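Local coordinates for protein MpaA (Escherichia coli O157:H7, PDB 5HXD) that probably hydrolyses the gamma-D-glutamyl-diaminopimelic acid amide bond of the murein tripeptide as a zinc-dependent amidase of the M14 peptidase family, at residues A46-D51 / S155-L160; V57-A62 / V75-N80; N100-N105 / G196-D201; I148-V153 / L202-I207. One frame throughout, in Å; residues are numbered along the deposited sequence.

Contact 1 (A46-D51 / S155-L160)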
loop_
_atom_site.group_PDB
_atom_site.type_symbol
_atom_site.label_atom_id
_atom_site.label_comp_id
_atom_site.label_asym_id
_atom_site.label_seq_id
_atom_site.Cartn_x
_atom_site.Cartn_y
_atom_site.Cartn_z
ATOM N N ALA A 46 -9.323 -5.986 4.385
ATOM C CA ALA A 46 -7.884 -5.808 4.314
ATOM C C ALA A 46 -7.454 -4.364 4.541
ATOM O O ALA A 46 -8.277 -3.449 4.574
ATOM C CB ALA A 46 -7.371 -6.297 2.989
ATOM N N GLY A 47 -6.147 -4.173 4.705
ATOM C CA GLY A 47 -5.588 -2.846 4.861
ATOM C C GLY A 47 -6.031 -2.056 6.079
ATOM O O GLY A 47 -6.014 -0.821 6.054
ATOM N N THR A 48 -6.434 -2.753 7.137
ATOM C CA THR A 48 -6.708 -2.091 8.404
ATOM C C THR A 48 -5.512 -1.225 8.792
ATOM O O THR A 48 -5.682 -0.068 9.179
ATOM C CB THR A 48 -6.991 -3.079 9.548
ATOM O OG1 THR A 48 -8.157 -3.844 9.254
ATOM C CG2 THR A 48 -7.204 -2.330 10.858
ATOM N N HIS A 49 -4.316 -1.814 8.686
ATOM C CA HIS A 49 -3.043 -1.121 8.889
ATOM C C HIS A 49 -2.411 -0.810 7.533
ATOM O O HIS A 49 -2.180 -1.727 6.741
ATOM C CB HIS A 49 -2.089 -1.976 9.715
ATOM C CG HIS A 49 -2.534 -2.201 11.127
ATOM N ND1 HIS A 49 -2.259 -3.362 11.814
ATOM C CD2 HIS A 49 -3.212 -1.401 11.986
ATOM C CE1 HIS A 49 -2.756 -3.272 13.037
ATOM N NE2 HIS A 49 -3.337 -2.092 13.165
ATOM N N GLY A 50 -2.104 0.461 7.274
ATOM C CA GLY A 50 -1.657 0.905 5.958
ATOM C C GLY A 50 -0.335 0.386 5.405
ATOM O O GLY A 50 -0.115 0.457 4.203
ATOM N N ASP A 51 0.549 -0.137 6.254
ATOM C CA ASP A 51 1.769 -0.789 5.750
ATOM C C ASP A 51 1.611 -2.308 5.479
ATOM O O ASP A 51 2.531 -2.932 4.942
ATOM C CB ASP A 51 2.936 -0.553 6.711
ATOM C CG ASP A 51 2.642 -1.022 8.111
ATOM O OD1 ASP A 51 1.457 -1.176 8.426
ATOM O OD2 ASP A 51 3.579 -1.217 8.915
ATOM N N SER A 155 -10.363 -10.765 8.440
ATOM C CA SER A 155 -9.541 -9.562 8.341
ATOM C C SER A 155 -8.066 -9.919 8.202
ATOM O O SER A 155 -7.474 -10.490 9.109
ATOM C CB SER A 155 -9.753 -8.677 9.560
ATOM O OG SER A 155 -8.680 -7.773 9.701
ATOM N N PHE A 156 -7.485 -9.581 7.056
ATOM C CA PHE A 156 -6.087 -9.895 6.759
ATOM C C PHE A 156 -5.089 -8.872 7.299
ATOM O O PHE A 156 -5.316 -7.675 7.161
ATOM C CB PHE A 156 -5.906 -10.017 5.254
ATOM C CG PHE A 156 -6.525 -11.230 4.689
ATOM C CD1 PHE A 156 -5.792 -12.385 4.564
ATOM C CD2 PHE A 156 -7.851 -11.230 4.316
ATOM C CE1 PHE A 156 -6.366 -13.526 4.073
ATOM C CE2 PHE A 156 -8.432 -12.364 3.817
ATOM C CZ PHE A 156 -7.684 -13.515 3.693
ATOM N N HIS A 157 -3.994 -9.363 7.898
ATOM C CA HIS A 157 -2.888 -8.519 8.374
ATOM C C HIS A 157 -1.486 -9.029 7.993
ATOM O O HIS A 157 -1.351 -10.024 7.285
ATOM C CB HIS A 157 -2.944 -8.379 9.896
ATOM C CG HIS A 157 -4.017 -7.465 10.388
ATOM N ND1 HIS A 157 -5.358 -7.709 10.186
ATOM C CD2 HIS A 157 -3.952 -6.315 11.098
ATOM C CE1 HIS A 157 -6.071 -6.747 10.738
ATOM N NE2 HIS A 157 -5.241 -5.889 11.306
ATOM N N ASP A 158 -0.466 -8.326 8.504
ATOM C CA ASP A 158 0.973 -8.670 8.442
ATOM C C ASP A 158 1.612 -8.576 9.817
ATOM O O ASP A 158 1.189 -7.754 10.629
ATOM C CB ASP A 158 1.757 -7.705 7.548
ATOM C CG ASP A 158 1.818 -8.139 6.135
ATOM O OD1 ASP A 158 1.343 -9.254 5.837
ATOM O OD2 ASP A 158 2.336 -7.348 5.317
ATOM N N PRO A 159 2.683 -9.353 10.067
ATOM C CA PRO A 159 3.242 -10.427 9.251
ATOM C C PRO A 159 3.401 -11.696 10.085
ATOM O O PRO A 159 4.433 -12.360 9.985
ATOM C CB PRO A 159 4.603 -9.860 8.862
ATOM C CG PRO A 159 4.991 -8.983 10.111
ATOM C CD PRO A 159 3.723 -8.845 10.972
ATOM N N LEU A 160 2.395 -12.014 10.897
ATOM C CA LEU A 160 2.546 -13.015 11.943
ATOM C C LEU A 160 2.316 -14.448 11.476
ATOM O O LEU A 160 2.381 -15.375 12.287
ATOM C CB LEU A 160 1.611 -12.692 13.100
ATOM C CG LEU A 160 1.931 -11.309 13.656
ATOM C CD1 LEU A 160 1.052 -11.028 14.839
ATOM C CD2 LEU A 160 3.414 -11.188 14.028
HETATM O O HOH W 1 -3.801 -5.615 5.348
HETATM O O HOH W 2 -3.892 -4.767 7.716
#
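Ala46 comes off strand 43-45 with its CA 4.3 Å from Phe156 O on strand 153-157. Gly47 N, 4.4 Å from Phe156 O, is too far for a direct bond, and two waters fill in where the chain turns away at Gly47, whose phi is positive. One accepts from Gly47 N at 2.8 Å and the other from His49 N at 3.1 Å; both are placed to donate to Phe156 O, which may take both bridges. Thr48 then brings its CB up to His157 NE2 at 3.7 Å, with OG1 lying nearer CE1 of the same imidazole.

His49 and Glu52 form the HxxE zinc motif of M14 carboxypeptidases, and His157, at the end of its strand, is the third predicted ligand, its side chain about 3 Å from the bound zinc ion. The two imidazoles make an offset edge-to-face pair: the edge of His157 turns toward the face of His49, with planes at 88° and His157 CD2 3.5 Å from His49 ND1. His49 NE2 is hydrogen-bonded to Asp96 and ND1 weakly to Glu52, and these partners limit how the ring can rotate. Asp51 O is 4.4 Å from Asp158 OD2, which has a weak bond to Ser54; Asp51 packs on Val57 of the second subunit.

Contact 2 (V57-A62 / V75-N80)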
loop_
_atom_site.group_PDB
_atom_site.type_symbol
_atom_site.label_atom_id
_atom_site.label_comp_id
_atom_site.label_asym_id
_atom_site.label_seq_id
_atom_site.Cartn_x
_atom_site.Cartn_y
_atom_site.Cartn_z
ATOM N N VAL A 57 -3.025 -6.221 -1.988
ATOM C CA VAL A 57 -2.790 -6.459 -3.404
ATOM C C VAL A 57 -3.284 -7.854 -3.764
ATOM O O VAL A 57 -3.836 -8.059 -4.836
ATOM C CB VAL A 57 -1.316 -6.303 -3.774
ATOM C CG1 VAL A 57 -1.098 -6.656 -5.228
ATOM C CG2 VAL A 57 -0.863 -4.878 -3.496
ATOM N N THR A 58 -3.116 -8.796 -2.840
ATOM C CA THR A 58 -3.543 -10.173 -3.050
ATOM C C THR A 58 -5.056 -10.282 -3.188
ATOM O O THR A 58 -5.561 -10.916 -4.116
ATOM C CB THR A 58 -3.100 -11.087 -1.906
ATOM O OG1 THR A 58 -1.674 -11.194 -1.900
ATOM C CG2 THR A 58 -3.701 -12.474 -2.094
ATOM N N LEU A 59 -5.767 -9.655 -2.255
ATOM C CA LEU A 59 -7.227 -9.601 -2.300
ATOM C C LEU A 59 -7.745 -8.821 -3.505
ATOM O O LEU A 59 -8.760 -9.188 -4.079
ATOM C CB LEU A 59 -7.780 -8.992 -1.011
ATOM C CG LEU A 59 -9.305 -8.958 -0.893
ATOM C CD1 LEU A 59 -9.877 -10.356 -1.042
ATOM C CD2 LEU A 59 -9.711 -8.339 0.441
ATOM N N SER A 60 -7.051 -7.748 -3.882
ATOM C CA SER A 60 -7.410 -6.968 -5.071
ATOM C C SER A 60 -7.201 -7.783 -6.340
ATOM O O SER A 60 -7.902 -7.591 -7.337
ATOM C CB SER A 60 -6.588 -5.673 -5.146
ATOM O OG SER A 60 -6.938 -4.901 -6.292
ATOM N N CYS A 61 -6.218 -8.687 -6.298
ATOM C CA CYS A 61 -5.913 -9.556 -7.434
ATOM C C CYS A 61 -6.949 -10.656 -7.525
ATOM O O CYS A 61 -7.438 -10.979 -8.608
ATOM C CB CYS A 61 -4.513 -10.160 -7.311
ATOM S SG CYS A 61 -3.170 -9.031 -7.777
ATOM N N ALA A 62 -7.283 -11.222 -6.374
ATOM C CA ALA A 62 -8.283 -12.263 -6.311
ATOM C C ALA A 62 -9.629 -11.726 -6.753
ATOM O O ALA A 62 -10.321 -12.375 -7.513
ATOM C CB ALA A 62 -8.367 -12.817 -4.927
ATOM N N VAL A 75 -16.501 -7.514 0.079
ATOM C CA VAL A 75 -15.067 -7.213 0.107
ATOM C C VAL A 75 -14.755 -5.737 0.346
ATOM O O VAL A 75 -15.301 -4.857 -0.325
ATOM C CB VAL A 75 -14.381 -7.653 -1.214
ATOM C CG1 VAL A 75 -12.921 -7.175 -1.259
ATOM C CG2 VAL A 75 -14.468 -9.175 -1.384
ATOM N N VAL A 76 -13.885 -5.497 1.327
ATOM C CA VAL A 76 -13.227 -4.206 1.536
ATOM C C VAL A 76 -11.701 -4.348 1.384
ATOM O O VAL A 76 -11.035 -4.952 2.228
ATOM C CB VAL A 76 -13.540 -3.641 2.943
ATOM C CG1 VAL A 76 -12.670 -2.412 3.253
ATOM C CG2 VAL A 76 -15.022 -3.355 3.085
ATOM N N LEU A 77 -11.145 -3.804 0.308
ATOM C CA LEU A 77 -9.703 -3.925 0.061
ATOM C C LEU A 77 -8.866 -3.115 1.046
ATOM O O LEU A 77 -7.809 -3.571 1.481
ATOM C CB LEU A 77 -9.361 -3.491 -1.360
ATOM C CG LEU A 77 -9.871 -4.418 -2.454
ATOM C CD1 LEU A 77 -9.610 -3.831 -3.815
ATOM C CD2 LEU A 77 -9.178 -5.737 -2.307
ATOM N N CYS A 78 -9.325 -1.919 1.404
ATOM C CA CYS A 78 -8.508 -1.057 2.241
ATOM C C CYS A 78 -9.335 -0.275 3.271
ATOM O O CYS A 78 -10.019 0.705 2.948
ATOM C CB CYS A 78 -7.695 -0.111 1.352
ATOM S SG CYS A 78 -6.316 0.678 2.162
ATOM N N VAL A 79 -9.273 -0.730 4.520
ATOM C CA VAL A 79 -9.988 -0.081 5.611
ATOM C C VAL A 79 -9.414 1.325 5.844
ATOM O O VAL A 79 -10.152 2.272 6.129
ATOM C CB VAL A 79 -9.915 -0.936 6.907
ATOM C CG1 VAL A 79 -10.356 -0.141 8.114
ATOM C CG2 VAL A 79 -10.764 -2.206 6.782
ATOM N N ASN A 80 -8.101 1.460 5.642
ATOM C CA ASN A 80 -7.342 2.660 6.001
ATOM C C ASN A 80 -6.605 3.270 4.815
ATOM O O ASN A 80 -5.394 3.256 4.782
ATOM C CB ASN A 80 -6.355 2.281 7.108
ATOM C CG ASN A 80 -5.520 3.438 7.609
ATOM O OD1 ASN A 80 -5.805 4.603 7.336
ATOM N ND2 ASN A 80 -4.485 3.116 8.376
#
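Leu59 holds CG anti to its backbone N (chi1 -176°), while Leu77 holds CG anti to its carbonyl carbon (chi1 -69°); each CG is thereby set facing the other segment, and the side chains meet between the helix and the chain at the end of strand 74-76. Leu77 does most of the touching with CD2, which packs against Leu59 CG at 3.5 Å and reaches over the helix backbone, 3.5 Å from Ser60 CA. Its other methyl, CD1, is 3.8 Å from Ser60 OG. Leu59 meets Val75 differently: the two side chains come tip to tip, Leu59 CD2 to Val75 CG1 at 3.8 Å. All these side chains are buried, and the joint between them is apolar. The polar tip in it, Ser60 OG, is bonded to Leu86 O of the second subunit and to Arg64 NE in the next helical turn, which puts the dimer interface right beside this packing.

Further along, Cys78 forms a disulfide with Cys84, and Asn80 caps the helix that follows. Helix 53-65 is the connection of a beta-alpha-beta unit, folding back here on strand 74-76, the outermost strand at this end of the mixed sheet; Leu59 also touches Ile44 on the adjoining strand 43-45 and Met227 on helix 224-230.

Contact 3 (N100-N105 / G196-D201)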
loop_
_atom_site.group_PDB
_atom_site.type_symbol
_atom_site.label_atom_id
_atom_site.label_comp_id
_atom_site.label_asym_id
_atom_site.label_seq_id
_atom_site.Cartn_x
_atom_site.Cartn_y
_atom_site.Cartn_z
ATOM N N ASN A 100 -8.894 1.275 18.037
ATOM C CA ASN A 100 -9.915 2.327 18.002
ATOM C C ASN A 100 -11.403 1.861 17.960
ATOM O O ASN A 100 -12.311 2.690 17.900
ATOM C CB ASN A 100 -9.635 3.236 16.795
ATOM C CG ASN A 100 -10.281 4.613 16.922
ATOM O OD1 ASN A 100 -11.031 5.045 16.038
ATOM N ND2 ASN A 100 -9.996 5.308 18.026
ATOM N N PHE A 101 -11.673 0.560 17.996
ATOM C CA PHE A 101 -13.055 0.110 17.861
ATOM C C PHE A 101 -13.798 0.174 19.195
ATOM O O PHE A 101 -13.265 -0.229 20.236
ATOM C CB PHE A 101 -13.107 -1.305 17.270
ATOM C CG PHE A 101 -12.827 -1.351 15.795
ATOM C CD1 PHE A 101 -13.871 -1.359 14.880
ATOM C CD2 PHE A 101 -11.526 -1.362 15.321
ATOM C CE1 PHE A 101 -13.633 -1.387 13.506
ATOM C CE2 PHE A 101 -11.274 -1.391 13.949
ATOM C CZ PHE A 101 -12.343 -1.404 13.037
ATOM N N PRO A 102 -15.048 0.679 19.166
ATOM C CA PRO A 102 -15.871 0.901 20.363
ATOM C C PRO A 102 -16.267 -0.383 21.114
ATOM O O PRO A 102 -17.321 -0.415 21.744
ATOM C CB PRO A 102 -17.109 1.601 19.805
ATOM C CG PRO A 102 -17.176 1.163 18.382
ATOM C CD PRO A 102 -15.751 1.092 17.937
ATOM N N ALA A 103 -15.422 -1.407 21.057
ATOM C CA ALA A 103 -15.526 -2.570 21.931
ATOM C C ALA A 103 -15.568 -2.169 23.407
ATOM O O ALA A 103 -15.197 -1.046 23.765
ATOM C CB ALA A 103 -14.365 -3.512 21.683
ATOM N N ALA A 104 -16.020 -3.076 24.269
ATOM C CA ALA A 104 -16.094 -2.752 25.690
ATOM C C ALA A 104 -14.686 -2.531 26.263
ATOM O O ALA A 104 -14.486 -1.677 27.128
ATOM C CB ALA A 104 -16.833 -3.839 26.462
ATOM N N ASN A 105 -13.705 -3.268 25.750
ATOM C CA ASN A 105 -12.356 -3.231 26.321
ATOM C C ASN A 105 -11.470 -2.090 25.824
ATOM O O ASN A 105 -10.262 -2.135 26.041
ATOM C CB ASN A 105 -11.632 -4.552 26.056
ATOM C CG ASN A 105 -11.309 -4.756 24.593
ATOM O OD1 ASN A 105 -11.765 -4.006 23.728
ATOM N ND2 ASN A 105 -10.535 -5.790 24.303
ATOM N N GLY A 196 -11.542 -7.312 16.190
ATOM C CA GLY A 196 -12.016 -8.571 16.715
ATOM C C GLY A 196 -12.662 -8.436 18.075
ATOM O O GLY A 196 -13.604 -9.157 18.386
ATOM N N SER A 197 -12.159 -7.521 18.893
ATOM C CA SER A 197 -12.752 -7.273 20.200
ATOM C C SER A 197 -14.157 -6.695 20.051
ATOM O O SER A 197 -15.057 -6.979 20.853
ATOM C CB SER A 197 -11.884 -6.321 21.021
ATOM O OG SER A 197 -10.830 -6.995 21.675
ATOM N N TRP A 198 -14.330 -5.863 19.032
ATOM C CA TRP A 198 -15.620 -5.266 18.752
ATOM C C TRP A 198 -16.575 -6.325 18.204
ATOM O O TRP A 198 -17.764 -6.343 18.496
ATOM C CB TRP A 198 -15.461 -4.133 17.754
ATOM C CG TRP A 198 -16.718 -3.380 17.469
ATOM C CD1 TRP A 198 -17.357 -2.503 18.293
ATOM C CD2 TRP A 198 -17.472 -3.411 16.255
ATOM N NE1 TRP A 198 -18.466 -1.985 17.670
ATOM C CE2 TRP A 198 -18.557 -2.524 16.416
ATOM C CE3 TRP A 198 -17.332 -4.098 15.045
ATOM C CZ2 TRP A 198 -19.489 -2.309 15.421
ATOM C CZ3 TRP A 198 -18.258 -3.893 14.070
ATOM C CH2 TRP A 198 -19.322 -2.996 14.255
ATOM N N CYS A 199 -16.022 -7.205 17.388
ATOM C CA CYS A 199 -16.790 -8.262 16.788
ATOM C C CYS A 199 -17.319 -9.248 17.848
ATOM O O CYS A 199 -18.494 -9.648 17.806
ATOM C CB CYS A 199 -15.928 -8.972 15.742
ATOM S SG CYS A 199 -15.918 -8.154 14.129
ATOM N N ALA A 200 -16.457 -9.617 18.796
ATOM C CA ALA A 200 -16.851 -10.528 19.864
ATOM C C ALA A 200 -18.010 -9.965 20.668
ATOM O O ALA A 200 -18.908 -10.715 21.065
ATOM C CB ALA A 200 -15.695 -10.828 20.778
ATOM N N ASP A 201 -18.013 -8.656 20.907
ATOM C CA ASP A 201 -19.103 -8.078 21.697
ATOM C C ASP A 201 -20.461 -8.036 20.944
ATOM O O ASP A 201 -21.524 -7.973 21.568
ATOM C CB ASP A 201 -18.704 -6.688 22.198
ATOM C CG ASP A 201 -17.632 -6.749 23.285
ATOM O OD1 ASP A 201 -17.286 -7.871 23.740
ATOM O OD2 ASP A 201 -17.158 -5.677 23.713
#
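The indole of Trp198 meets Phe101 over one face, where Phe101 CD1 sits 4.0 Å above the plane and out toward the rim. At the edge, near the ring plane, lies Ala103 N, 3.5 Å from Trp198 CD1. Pro102 comes in obliquely at the five-membered ring, its CG 3.5 Å from Trp198 NE1. The Phe101 ring has a further aromatic partner, meeting Phe195 edge-to-face, so the loop's phenyl group is held among rings belonging to helix 195-201.

Nearer the backbones, Phe101 CB is 3.7 Å from Trp198 CB, and Ala103 sets its methyl on the helix backbone between Ser197 and Trp198. By CA atoms, Ala103 to Trp198 is the closest approach of the two segments, and a small side chain is what lies there.

The third flat group is the amide of Asn105. Its chi1 of 69° puts CG between the backbone N and the carbonyl carbon; from there ND2 donates to Ser197 OG at 2.9 Å. The bond is bent, at 145°, and the hydroxyl lies tilted from the amide plane. Asn105 OD1 accepts from Gly193 N. A straighter bond, 165°, runs from Ala104 N to Asp201 OD2 at 2.9 Å, nearly along the C-O axis of the carboxylate.

The loop 100-105 is thus fastened to the helix by an apolar centre with polar ties beside it. Because Asp201 lies toward the helix C terminus, where its charge would probably be disfavoured by the helix dipole, the loop N-H pointing at it may offset part of that cost.

Contact 4 (I148-V153 / L202-I207)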
loop_
_atom_site.group_PDB
_atom_site.type_symbol
_atom_site.label_atom_id
_atom_site.label_comp_id
_atom_site.label_asym_id
_atom_site.label_seq_id
_atom_site.Cartn_x
_atom_site.Cartn_y
_atom_site.Cartn_z
ATOM N N ILE A 148 -25.170 -4.322 6.613
ATOM C CA ILE A 148 -25.154 -5.554 5.819
ATOM C C ILE A 148 -25.335 -6.843 6.620
ATOM O O ILE A 148 -25.725 -7.869 6.044
ATOM C CB ILE A 148 -23.839 -5.694 5.008
ATOM C CG1 ILE A 148 -22.645 -5.889 5.943
ATOM C CG2 ILE A 148 -23.637 -4.506 4.091
ATOM C CD1 ILE A 148 -21.573 -6.749 5.359
ATOM N N GLN A 149 -25.045 -6.791 7.924
ATOM C CA GLN A 149 -25.091 -7.951 8.839
ATOM C C GLN A 149 -24.436 -9.228 8.290
ATOM O O GLN A 149 -25.130 -10.210 7.975
ATOM C CB GLN A 149 -26.536 -8.282 9.217
ATOM C CG GLN A 149 -27.343 -7.145 9.799
ATOM C CD GLN A 149 -28.841 -7.434 9.741
ATOM O OE1 GLN A 149 -29.269 -8.478 9.225
ATOM N NE2 GLN A 149 -29.643 -6.514 10.263
ATOM N N PRO A 150 -23.107 -9.235 8.183
ATOM C CA PRO A 150 -22.431 -10.384 7.567
ATOM C C PRO A 150 -22.514 -11.657 8.401
ATOM O O PRO A 150 -22.740 -11.577 9.606
ATOM C CB PRO A 150 -20.977 -9.912 7.454
ATOM C CG PRO A 150 -20.832 -8.924 8.555
ATOM C CD PRO A 150 -22.154 -8.217 8.642
ATOM N N ALA A 151 -22.317 -12.808 7.762
ATOM C CA ALA A 151 -22.265 -14.087 8.463
ATOM C C ALA A 151 -21.016 -14.193 9.337
ATOM O O ALA A 151 -21.016 -14.859 10.375
ATOM C CB ALA A 151 -22.305 -15.227 7.463
ATOM N N TRP A 152 -19.948 -13.539 8.884
ATOM C CA TRP A 152 -18.653 -13.541 9.559
ATOM C C TRP A 152 -17.730 -12.508 8.909
ATOM O O TRP A 152 -18.115 -11.845 7.940
ATOM C CB TRP A 152 -18.027 -14.929 9.507
ATOM C CG TRP A 152 -18.139 -15.594 8.168
ATOM C CD1 TRP A 152 -19.033 -16.561 7.803
ATOM C CD2 TRP A 152 -17.323 -15.350 7.017
ATOM N NE1 TRP A 152 -18.821 -16.937 6.496
ATOM C CE2 TRP A 152 -17.781 -16.206 5.992
ATOM C CE3 TRP A 152 -16.244 -14.492 6.754
ATOM C CZ2 TRP A 152 -17.199 -16.226 4.728
ATOM C CZ3 TRP A 152 -15.674 -14.511 5.501
ATOM C CH2 TRP A 152 -16.148 -15.370 4.503
ATOM N N VAL A 153 -16.524 -12.361 9.451
ATOM C CA VAL A 153 -15.531 -11.451 8.903
ATOM C C VAL A 153 -14.149 -12.090 8.910
ATOM O O VAL A 153 -13.710 -12.571 9.939
ATOM C CB VAL A 153 -15.473 -10.112 9.706
ATOM C CG1 VAL A 153 -14.508 -9.097 9.049
ATOM C CG2 VAL A 153 -16.856 -9.500 9.840
ATOM N N LEU A 202 -20.421 -8.102 19.615
ATOM C CA LEU A 202 -21.638 -8.173 18.808
ATOM C C LEU A 202 -22.017 -9.627 18.526
ATOM O O LEU A 202 -23.006 -9.901 17.826
ATOM C CB LEU A 202 -21.466 -7.418 17.485
ATOM C CG LEU A 202 -21.530 -5.898 17.557
ATOM C CD1 LEU A 202 -21.115 -5.302 16.231
ATOM C CD2 LEU A 202 -22.928 -5.437 17.929
ATOM N N ASN A 203 -21.224 -10.543 19.085
ATOM C CA ASN A 203 -21.308 -11.971 18.779
ATOM C C ASN A 203 -21.147 -12.252 17.289
ATOM O O ASN A 203 -21.713 -13.217 16.771
ATOM C CB ASN A 203 -22.623 -12.559 19.283
ATOM C CG ASN A 203 -22.647 -12.714 20.788
ATOM O OD1 ASN A 203 -21.691 -12.341 21.486
ATOM N ND2 ASN A 203 -23.739 -13.267 21.303
ATOM N N LEU A 204 -20.365 -11.403 16.614
ATOM C CA LEU A 204 -19.976 -11.612 15.218
ATOM C C LEU A 204 -18.652 -12.358 15.107
ATOM O O LEU A 204 -17.669 -11.965 15.725
ATOM C CB LEU A 204 -19.865 -10.277 14.487
ATOM C CG LEU A 204 -19.335 -10.369 13.054
ATOM C CD1 LEU A 204 -20.245 -11.253 12.208
ATOM C CD2 LEU A 204 -19.193 -8.978 12.431
ATOM N N HIS A 205 -18.625 -13.427 14.320
ATOM C CA HIS A 205 -17.403 -14.219 14.174
ATOM C C HIS A 205 -16.362 -13.501 13.322
ATOM O O HIS A 205 -16.558 -13.348 12.110
ATOM C CB HIS A 205 -17.704 -15.588 13.561
ATOM C CG HIS A 205 -16.515 -16.501 13.497
ATOM N ND1 HIS A 205 -16.377 -17.474 12.528
ATOM C CD2 HIS A 205 -15.413 -16.593 14.276
ATOM C CE1 HIS A 205 -15.239 -18.120 12.710
ATOM N NE2 HIS A 205 -14.636 -17.611 13.769
ATOM N N CYS A 206 -15.268 -13.068 13.965
ATOM C CA CYS A 206 -14.110 -12.466 13.295
ATOM C C CYS A 206 -12.893 -13.407 13.343
ATOM O O CYS A 206 -12.586 -14.026 14.378
ATOM C CB CYS A 206 -13.742 -11.109 13.919
ATOM S SG CYS A 206 -12.250 -10.271 13.193
ATOM N N ILE A 207 -12.217 -13.508 12.203
ATOM C CA ILE A 207 -11.020 -14.304 12.058
ATOM C C ILE A 207 -9.948 -13.388 11.518
ATOM O O ILE A 207 -10.148 -12.769 10.471
ATOM C CB ILE A 207 -11.212 -15.478 11.070
ATOM C CG1 ILE A 207 -12.033 -16.603 11.679
ATOM C CG2 ILE A 207 -9.873 -16.042 10.633
ATOM C CD1 ILE A 207 -12.205 -17.781 10.723
#
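Val153 and Cys206 form a parallel bridge: Val153 N donates to His205 O at 2.8 Å, and Ile207 N returns a bond to Val153 O at 2.9 Å. The carbonyl of Val153 also receives a CA-H...O contact from Cys206. Both bridge residues put their side chains on the same side of the sheet, against Phe195 of helix 195-201.

Leu204 and Val153 carry the side-chain packing. Leu204 CD2 presses on Val153 CG2 at 3.5 Å, the two side chains crossing at about a right angle, while Leu204 CD1 sits 3.6 Å from Pro150 O and 3.8 Å from Trp152 CA. One leucine therefore fills in along the turn that leads into strand 153-157. Such neighbouring parallel strands are the core of the alpha/beta fold of zinc carboxypeptidases; here strand 153-157 follows helix 136-148, and strand 206-210 follows helix 195-201. The second helix ends in a Schellman motif, with Asn203 at positive phi, before the chain turns into its strand.

Trp152 lies with CA and CB against His205 O, CA at 3.3 Å from that oxygen; between the side chains the contact is Trp152 CB to His205 CB, 4.1 Å. Trp152 CG stands between its backbone N and carbonyl carbon (chi1 44°). The indole leads away from the contact and meets the ring of His73 edge-to-face. His205 keeps its own polar tip occupied, NE2 being hydrogen-bonded to Asp165 OD1.

Overall arrangement
From the N terminus, the chain leaves strand 43-45 through 46-51, opening the long loop that contact 1 closes at 155-160. Contact 2 is a short closure wholly within it, folding helix 53-65 onto strand 74-76, and it touches contact 1 through probable backbone bonds from Val79 and Asn80 to the carbonyls of Ala46 and Gly47. Contact 3 starts inside the same loop at 100-105 but closes beyond it, on helix 195-201, so it crosses contact 1. Contact 4, opening at 148-153 and closing at 202-207, crosses both contact 1 and contact 3. Contacts 1, 2 and 4 share the mixed sheet; contact 3 brings a loop to the helix leading into strand 206-210.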